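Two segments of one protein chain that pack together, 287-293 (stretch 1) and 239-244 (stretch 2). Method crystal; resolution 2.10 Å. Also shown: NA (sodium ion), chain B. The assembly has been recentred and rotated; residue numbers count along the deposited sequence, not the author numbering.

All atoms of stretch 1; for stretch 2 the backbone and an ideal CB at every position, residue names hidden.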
# COMPACT_ATOMS: atom_id res chain seq x y z
N HIS A 287 2.94 -16.96 -25.51
CA HIS A 287 2.27 -17.29 -24.25
C HIS A 287 2.25 -18.80 -24.10
O HIS A 287 1.35 -19.47 -24.63
CB HIS A 287 0.84 -16.70 -24.26
CG HIS A 287 0.78 -15.20 -24.22
ND1 HIS A 287 0.95 -14.41 -25.34
CD2 HIS A 287 0.54 -14.34 -23.20
CE1 HIS A 287 0.80 -13.14 -25.02
NE2 HIS A 287 0.58 -13.07 -23.71
N ASP A 288 3.22 -19.36 -23.39
CA ASP A 288 3.30 -20.81 -23.15
C ASP A 288 2.51 -21.25 -21.91
O ASP A 288 2.69 -20.65 -20.86
CB ASP A 288 4.75 -21.25 -22.96
CG ASP A 288 5.56 -21.26 -24.24
OD1 ASP A 288 4.96 -21.25 -25.36
OD2 ASP A 288 6.80 -21.26 -24.11
N MET A 289 1.68 -22.29 -22.05
CA MET A 289 0.83 -22.82 -20.98
C MET A 289 1.41 -24.14 -20.49
O MET A 289 1.08 -25.23 -21.00
CB MET A 289 -0.61 -23.01 -21.44
CG MET A 289 -1.61 -23.29 -20.32
SD MET A 289 -1.52 -22.15 -18.93
CE MET A 289 -0.81 -23.15 -17.62
N LEU A 290 2.28 -24.03 -19.49
CA LEU A 290 3.11 -25.16 -19.03
C LEU A 290 2.62 -25.83 -17.75
O LEU A 290 1.92 -25.22 -16.92
CB LEU A 290 4.55 -24.67 -18.84
CG LEU A 290 5.24 -23.92 -19.96
CD1 LEU A 290 6.65 -23.51 -19.55
CD2 LEU A 290 5.29 -24.78 -21.21
N TRP A 291 2.98 -27.11 -17.61
CA TRP A 291 2.93 -27.84 -16.33
C TRP A 291 4.34 -28.31 -15.99
O TRP A 291 5.20 -28.46 -16.88
CB TRP A 291 1.95 -29.03 -16.37
CG TRP A 291 2.39 -30.18 -17.29
CD1 TRP A 291 1.98 -30.39 -18.57
CD2 TRP A 291 3.31 -31.25 -16.98
NE1 TRP A 291 2.57 -31.52 -19.08
CE2 TRP A 291 3.39 -32.08 -18.14
CE3 TRP A 291 4.06 -31.60 -15.83
CZ2 TRP A 291 4.22 -33.23 -18.20
CZ3 TRP A 291 4.90 -32.76 -15.90
CH2 TRP A 291 4.96 -33.55 -17.08
N VAL A 292 4.59 -28.49 -14.69
CA VAL A 292 5.93 -28.85 -14.18
C VAL A 292 5.78 -29.72 -12.96
O VAL A 292 5.02 -29.38 -12.05
CB VAL A 292 6.76 -27.62 -13.77
CG1 VAL A 292 8.22 -28.02 -13.49
CG2 VAL A 292 6.73 -26.55 -14.84
N SER A 293 6.51 -30.84 -12.97
CA SER A 293 6.60 -31.74 -11.81
C SER A 293 7.89 -31.42 -11.09
O SER A 293 8.87 -31.08 -11.73
CB SER A 293 6.64 -33.21 -12.28
OG SER A 293 6.80 -34.08 -11.17
N UNK A 239 10.47 -29.66 -25.32
CA UNK A 239 9.28 -30.28 -24.73
C UNK A 239 8.39 -29.37 -23.85
O UNK A 239 7.24 -29.71 -23.59
CB UNK A 239 9.73 -31.47 -23.89
N UNK A 240 8.92 -28.25 -23.39
CA UNK A 240 8.22 -27.41 -22.40
C UNK A 240 8.50 -25.93 -22.57
O UNK A 240 8.67 -25.20 -21.59
CB UNK A 240 8.61 -27.83 -20.98
N UNK A 241 8.52 -25.51 -23.83
CA UNK A 241 8.66 -24.11 -24.19
C UNK A 241 9.88 -23.51 -23.54
O UNK A 241 10.94 -24.14 -23.52
CB UNK A 241 7.41 -23.32 -23.80
N UNK A 242 9.72 -22.29 -23.02
CA UNK A 242 10.76 -21.63 -22.25
C UNK A 242 10.19 -21.09 -20.93
O UNK A 242 8.99 -20.80 -20.81
CB UNK A 242 11.39 -20.50 -23.07
N UNK A 243 11.06 -21.00 -19.94
CA UNK A 243 10.76 -20.32 -18.69
C UNK A 243 10.56 -18.83 -18.96
O UNK A 243 9.81 -18.17 -18.25
CB UNK A 243 11.88 -20.54 -17.67
N UNK A 244 11.26 -18.30 -19.96
CA UNK A 244 10.95 -17.03 -20.58
C UNK A 244 11.15 -15.86 -19.61
O UNK A 244 12.01 -15.95 -18.69
CB UNK A 244 9.51 -17.04 -21.10
NA NA B . -0.28 -20.79 -25.48

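Stretch 1 is a strand whose alternate side chains, Asp288, Leu290 and Val292, point toward stretch 2; they offer one carboxylate and two aliphatic groups. The end-to-end directions of the touching parts differ by 99°, so stretch 2 crosses the strand, and its middle four positions share this row, all of them touching Leu290.

At position 239 the ideal CB has no atom of stretch 1 within 5.5 Å. The visible atoms therefore set no preference, and almost any side chain would suit. The deposited residue is Trp239, whose side chain is out of reach of stretch 1.

At position 240 CA-to-CB points sideways, and the ideal CB lies 4.5 Å from Leu290 CD2. The aliphatic neighbour suits a small or apolar side chain, though the contact is too loose to single one out. Here the residue is Ala240. Its backbone makes the closer approach, with Ala240 O 3.3 Å from Leu290 CD1.

Position 241 is the most restrictive. Its phi/psi of 54/-137 has a positive phi, which by itself favours glycine, and CA-to-CB would point toward the strand. An ideal CB would sit 2.2 Å from Asp288 OD2, a clash. Both lines of evidence indicate a residue without a side chain, and the deposited one is Gly241. Because Gly241 has no CB, the carboxylate can approach closely: Asp288 OD2 is 3.4 Å from Gly241 CA.

At position 242 CA-to-CB points away, and the ideal CB is 4.8 Å from Asp288 OD2. Many side chains would fit, polar or basic ones included, because CA-to-CB leads away from stretch 1; the specific interaction belongs to the backbone. The amide N of the deposited Arg242 donates a hydrogen bond to Asp288 OD2, at 3.3 Å with an N-H...acceptor angle of 160°: long, but well aligned. The guanidinium is hydrogen-bonded elsewhere in the structure.

Position 243 also directs CA-to-CB away, with nothing of stretch 1 within 5.5 Å of the ideal CB. A short side chain would miss the strand; a long apolar or aromatic one could turn back to the methyl groups of Leu290 and Val292. Trp243 does so. Its CH2 lies 3.7 Å from Val292 CG2, which sits at the ring edge near its plane, and its CZ3 lies 4.0 Å from Leu290 CD1.

At position 244 CA-to-CB points toward stretch 1 but meets nothing within 5.5 Å, so several residues are compatible. The positive phi of 66° would favour glycine, yet Ala244 is found.

Stretch 2 239-244: WAGRWA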
# COMPACT_ATOMS: atom_id res chain seq x y z
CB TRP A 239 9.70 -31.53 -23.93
CG TRP A 239 10.39 -32.57 -24.80
CD1 TRP A 239 11.74 -32.80 -24.91
CD2 TRP A 239 9.75 -33.48 -25.72
NE1 TRP A 239 11.98 -33.81 -25.83
CE2 TRP A 239 10.78 -34.24 -26.34
CE3 TRP A 239 8.42 -33.73 -26.08
CZ2 TRP A 239 10.52 -35.23 -27.29
CZ3 TRP A 239 8.16 -34.72 -27.03
CH2 TRP A 239 9.20 -35.45 -27.62
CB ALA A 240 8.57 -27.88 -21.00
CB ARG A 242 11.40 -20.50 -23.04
CG ARG A 242 11.82 -20.83 -24.47
CD ARG A 242 12.75 -19.76 -25.04
NE ARG A 242 14.06 -19.81 -24.36
CZ ARG A 242 15.09 -20.60 -24.69
NH1 ARG A 242 15.03 -21.44 -25.72
NH2 ARG A 242 16.21 -20.57 -23.97
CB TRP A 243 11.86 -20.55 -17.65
CG TRP A 243 12.16 -22.00 -17.31
CD1 TRP A 243 13.41 -22.58 -17.20
CD2 TRP A 243 11.22 -23.05 -17.01
NE1 TRP A 243 13.30 -23.91 -16.85
CE2 TRP A 243 11.97 -24.23 -16.73
CE3 TRP A 243 9.81 -23.12 -16.97
CZ2 TRP A 243 11.36 -25.44 -16.40
CZ3 TRP A 243 9.21 -24.33 -16.64
CH2 TRP A 243 9.98 -25.48 -16.36
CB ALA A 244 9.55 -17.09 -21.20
O HOH W 1 0.73 -22.87 -24.78
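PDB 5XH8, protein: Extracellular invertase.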